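PDB 4ACY: endo-alpha-mannosidase from Bacteroides thetaiotaomicron, which probably hydrolyses internal alpha-mannosidic linkages of N-glycans, as an endo-alpha-mannosidase of glycoside hydrolase family 99. Local coordinates for residues A[169-172]-A[173-177]; A[153-156]-A[157-161]. All coordinates share one frame; numbering follows the deposited sequence. Where two conformers were deposited one is given.

Contact 1 (A[169-172]-A[173-177]); sequences QYIV and DTYGD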
loop_
_atom_site.group_PDB
_atom_site.type_symbol
_atom_site.label_atom_id
_atom_site.label_comp_id
_atom_site.label_asym_id
_atom_site.label_seq_id
_atom_site.Cartn_x
_atom_site.Cartn_y
_atom_site.Cartn_z
ATOM N N GLN A 169 12.215 8.155 13.527
ATOM C CA GLN A 169 12.927 7.839 14.761
ATOM C C GLN A 169 12.124 6.866 15.602
ATOM O O GLN A 169 12.674 5.907 16.122
ATOM C CB GLN A 169 13.219 9.090 15.579
ATOM C CG GLN A 169 14.134 10.083 14.911
ATOM C CD GLN A 169 14.194 11.386 15.687
ATOM O OE1 GLN A 169 14.362 11.376 16.904
ATOM N NE2 GLN A 169 14.063 12.510 14.993
ATOM N N TYR A 170 10.818 7.111 15.724
ATOM C CA TYR A 170 9.968 6.210 16.482
ATOM C C TYR A 170 9.974 4.797 15.887
ATOM O O TYR A 170 10.110 3.809 16.611
ATOM C CB TYR A 170 8.520 6.719 16.609
ATOM C CG TYR A 170 7.700 5.756 17.441
ATOM C CD1 TYR A 170 7.669 5.859 18.837
ATOM C CD2 TYR A 170 7.018 4.689 16.843
ATOM C CE1 TYR A 170 6.947 4.950 19.599
ATOM C CE2 TYR A 170 6.301 3.780 17.600
ATOM C CZ TYR A 170 6.270 3.916 18.977
ATOM O OH TYR A 170 5.564 3.003 19.715
ATOM N N ILE A 171 9.824 4.717 14.570
ATOM C CA ILE A 171 9.727 3.435 13.883
ATOM C C ILE A 171 11.033 2.646 14.035
ATOM O O ILE A 171 11.013 1.471 14.397
ATOM C CB ILE A 171 9.342 3.633 12.399
ATOM C CG1 ILE A 171 7.860 4.044 12.298
ATOM C CG2 ILE A 171 9.628 2.376 11.570
ATOM C CD1 ILE A 171 7.450 4.629 10.938
ATOM N N VAL A 172 12.158 3.307 13.773
ATOM C CA VAL A 172 13.473 2.664 13.880
ATOM C C VAL A 172 13.782 2.265 15.334
ATOM O O VAL A 172 14.233 1.154 15.585
ATOM C CB VAL A 172 14.604 3.543 13.284
ATOM C CG1 VAL A 172 15.987 2.965 13.586
ATOM C CG2 VAL A 172 14.434 3.698 11.759
ATOM N N ASP A 173 13.517 3.157 16.284
ATOM C CA ASP A 173 13.786 2.853 17.700
ATOM C C ASP A 173 12.928 1.729 18.238
ATOM O O ASP A 173 13.385 0.919 19.036
ATOM C CB ASP A 173 13.582 4.089 18.584
ATOM C CG ASP A 173 14.657 5.136 18.389
ATOM O OD1 ASP A 173 15.697 4.848 17.763
ATOM O OD2 ASP A 173 14.452 6.271 18.860
ATOM N N THR A 174 11.673 1.687 17.819
ATOM C CA THR A 174 10.733 0.731 18.373
ATOM C C THR A 174 10.755 -0.619 17.658
ATOM O O THR A 174 10.659 -1.659 18.301
ATOM C CB THR A 174 9.300 1.303 18.368
ATOM O OG1 THR A 174 9.310 2.627 18.922
ATOM C CG2 THR A 174 8.354 0.416 19.157
ATOM N N TYR A 175 10.880 -0.598 16.336
ATOM C CA TYR A 175 10.749 -1.809 15.533
ATOM C C TYR A 175 12.026 -2.240 14.838
ATOM O O TYR A 175 12.087 -3.347 14.312
ATOM C CB TYR A 175 9.668 -1.615 14.467
ATOM C CG TYR A 175 8.368 -1.125 15.037
ATOM C CD1 TYR A 175 7.694 -1.858 16.016
ATOM C CD2 TYR A 175 7.812 0.074 14.609
ATOM C CE1 TYR A 175 6.496 -1.413 16.533
ATOM C CE2 TYR A 175 6.618 0.525 15.120
ATOM C CZ TYR A 175 5.970 -0.212 16.083
ATOM O OH TYR A 175 4.779 0.252 16.583
ATOM N N GLY A 176 13.026 -1.366 14.823
ATOM C CA GLY A 176 14.242 -1.586 14.017
ATOM C C GLY A 176 15.071 -2.806 14.378
ATOM O O GLY A 176 15.753 -3.379 13.515
ATOM N N ASP A 177 15.006 -3.209 15.647
ATOM C CA ASP A 177 15.679 -4.417 16.117
ATOM C C ASP A 177 14.898 -5.701 15.836
ATOM O O ASP A 177 15.416 -6.796 16.040
ATOM C CB ASP A 177 15.927 -4.334 17.630
ATOM C CG ASP A 177 16.980 -3.319 18.005
ATOM O OD1 ASP A 177 17.585 -2.685 17.118
ATOM O OD2 ASP A 177 17.212 -3.155 19.219
#
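Tyr-170 and Thr-174, one helical turn apart near the C-terminal end of helix 161-175, meet through a ring face and a hydroxyl. From CB the tyrosine runs toward the following turn: CG lies anti to the backbone N (chi1 -178°), which lays the ring alongside the helix with one face turned to Thr-174. All six ring carbons are near the threonine hydroxyl, because OG1 of Thr-174 sits over the centre of the Tyr-170 ring, 3.2 Å above its plane. CB of Thr-174 adds a CH-pi contact, 4.2 Å from the centroid of the Tyr-170 ring. Farther out, CE2 of Tyr-170 comes 4.1 Å from CE2 of Tyr-175, and the phenol oxygen of Tyr-175 stands at the edge of the Tyr-170 ring. The tip, OH of Tyr-170, lies 3.8 Å from CG2 of Thr-174.

The threonine hydroxyl is not given up to the ring: OG1 of Thr-174 donates to Tyr-170 O at 2.7 Å. The same carbonyl accepts Thr-174 N at 2.9 Å from the opposite face of its plane, so two donors grip one oxygen. An alanine at Tyr-170 would keep this backbone acceptor but would probably strip the aromatic face from the Thr-174 hydroxyl and remove one of the aromatic neighbours of Tyr-175, along with the stack on Tyr-130. Farther along, Gly-176 N is bonded to Val-172 O at 2.9 Å, bent to 132° at the hydrogen.

Helix 161-175 links the parallel strands 148-153 and 189-192 in a beta-alpha-beta unit. Tyr-170 stacks on Tyr-130, while Ile-171 packs on Phe-151 and Trp-124 of the barrel strands and Tyr-175 reaches Leu-139 of helix 133-145.

Contact 2 (A[153-156]-A[157-161]); sequences IEPF and NGRSP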
loop_
_atom_site.group_PDB
_atom_site.type_symbol
_atom_site.label_atom_id
_atom_site.label_comp_id
_atom_site.label_asym_id
_atom_site.label_seq_id
_atom_site.Cartn_x
_atom_site.Cartn_y
_atom_site.Cartn_z
ATOM N N ILE A 153 4.244 5.868 5.112
ATOM C CA ILE A 153 3.972 7.085 5.884
ATOM C C ILE A 153 2.859 7.901 5.240
ATOM O O ILE A 153 3.000 8.398 4.118
ATOM C CB ILE A 153 5.243 7.936 6.050
ATOM C CG1 ILE A 153 6.371 7.078 6.634
ATOM C CG2 ILE A 153 4.977 9.202 6.919
ATOM C CD1 ILE A 153 6.154 6.606 8.062
ATOM N N GLU A 154 1.758 8.034 5.974
ATOM C CA GLU A 154 0.540 8.616 5.416
ATOM C C GLU A 154 0.478 10.111 5.720
ATOM O O GLU A 154 1.303 10.598 6.493
ATOM C CB GLU A 154 -0.686 7.898 5.966
ATOM C CG GLU A 154 -0.704 6.398 5.619
ATOM C CD GLU A 154 -1.192 6.108 4.218
ATOM O OE1 GLU A 154 -1.522 7.060 3.467
ATOM O OE2 GLU A 154 -1.255 4.896 3.865
ATOM N N PRO A 155 -0.475 10.841 5.094
ATOM C CA PRO A 155 -0.582 12.297 5.345
ATOM C C PRO A 155 -1.317 12.607 6.643
ATOM O O PRO A 155 -2.470 13.044 6.630
ATOM C CB PRO A 155 -1.358 12.817 4.115
ATOM C CG PRO A 155 -1.391 11.671 3.128
ATOM C CD PRO A 155 -1.342 10.436 3.976
ATOM N N PHE A 156 -0.640 12.364 7.760
ATOM C CA PHE A 156 -1.216 12.591 9.060
ATOM C C PHE A 156 -1.221 14.081 9.382
ATOM O O PHE A 156 -0.483 14.866 8.762
ATOM C CB PHE A 156 -0.482 11.774 10.127
ATOM C CG PHE A 156 1.007 12.020 10.183
ATOM C CD1 PHE A 156 1.519 13.115 10.877
ATOM C CD2 PHE A 156 1.895 11.131 9.572
ATOM C CE1 PHE A 156 2.901 13.339 10.952
ATOM C CE2 PHE A 156 3.285 11.347 9.632
ATOM C CZ PHE A 156 3.785 12.455 10.320
ATOM N N ASN A 157 -2.097 14.460 10.306
ATOM C CA ASN A 157 -2.219 15.851 10.720
ATOM C C ASN A 157 -0.859 16.385 11.180
ATOM O O ASN A 157 -0.170 15.756 11.995
ATOM C CB ASN A 157 -3.292 16.011 11.811
ATOM C CG ASN A 157 -4.693 16.252 11.242
ATOM O OD1 ASN A 157 -5.696 15.977 11.902
ATOM N ND2 ASN A 157 -4.763 16.768 10.016
ATOM N N GLY A 158 -0.471 17.524 10.610
ATOM C CA GLY A 158 0.779 18.223 10.958
ATOM C C GLY A 158 2.030 17.617 10.341
ATOM O O GLY A 158 3.159 17.905 10.783
ATOM N N ARG A 159 1.850 16.756 9.340
ATOM C CA ARG A 159 2.999 16.164 8.671
ATOM C C ARG A 159 3.900 17.224 8.047
ATOM O O ARG A 159 3.441 18.121 7.323
ATOM C CB ARG A 159 2.579 15.126 7.622
ATOM C CG ARG A 159 3.769 14.342 7.076
ATOM C CD ARG A 159 3.328 13.175 6.174
ATOM N NE ARG A 159 2.901 13.677 4.869
ATOM C CZ ARG A 159 2.643 12.922 3.807
ATOM N NH1 ARG A 159 2.758 11.591 3.874
ATOM N NH2 ARG A 159 2.285 13.506 2.665
ATOM N N SER A 160 5.193 17.103 8.341
ATOM C CA SER A 160 6.214 18.042 7.900
ATOM C C SER A 160 7.549 17.293 7.897
ATOM O O SER A 160 7.637 16.214 8.475
ATOM C CB SER A 160 6.295 19.221 8.873
ATOM O OG SER A 160 6.771 18.793 10.138
ATOM N N PRO A 161 8.599 17.867 7.268
ATOM C CA PRO A 161 9.899 17.204 7.397
ATOM C C PRO A 161 10.248 16.855 8.856
ATOM O O PRO A 161 10.729 15.749 9.120
ATOM C CB PRO A 161 10.860 18.233 6.796
ATOM C CG PRO A 161 10.029 18.871 5.699
ATOM C CD PRO A 161 8.646 18.972 6.286
#
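Phe-156 and Arg-159 open and close a type II beta turn, with Asn-157 and Gly-158 at its corners, in the loop that follows strand 148-153 of the (beta/alpha)8 barrel; their side chains cross at about a right angle. The turn is closed by Arg-159 N donating to Phe-156 O at 3.1 Å, with the donor above the carbonyl plane. Gly-158, at the third position, takes the positive phi expected of this turn type.

The aliphatic part of Arg-159 lies over one face of the Phe-156 ring. CB of Arg-159 is 3.9 Å from the centroid of that ring and 16° off its normal, a CH-pi contact, and CG of Arg-159 stays over the same face, 3.8 Å from CZ of Phe-156. The phenylalanine meets it because chi1 of 56° sets CG between the backbone N and the carbonyl carbon, swinging the ring back toward Arg-159.

The guanidinium does not stack on this ring; the two planes stand 77° apart. The arginine chain extends through chi2 and bends at chi3, carrying its head back along the incoming segment until one face rests on Pro-155, whose CA is 3.6 Å above the Arg-159 guanidinium plane. Pro-155, centre of an inverse gamma turn, and Arg-159 lie side by side.

NH1 of Arg-159 bonds to Tyr-193 O, and Ser-160 N-caps helix 161-175. Glu-154, its OE2 bonded to Thr-123 OG1, lies about 3 Å (nearest atoms) from a bound formic acid, at the barrel end where enzymes of this fold carry their active site, consistent with a pocket there. The Phe-156 ring edge meets a carbonyl, CD1 of Phe-156 lying 3.3 Å from Asn-157 O.

Overall arrangement
Contacts 2 and 1 follow one another along the chain, with contact 2 in the loop leading from strand 148-153 into helix 161-175 and contact 1 near the far end of that helix; their centres are about 18 Å apart. Both are partly buried. In contact 1 a run of helical backbone bonds sets the geometry and the buried side, Ile-171 and Tyr-175, faces the barrel. Contact 2 has one cross-turn backbone bond, and an arginine laid against an aromatic ring and a proline does most of the joining. The two meet where CD1 of Ile-171 lies 3.7 Å from CD1 of Ile-153, an apolar contact between helix and strand.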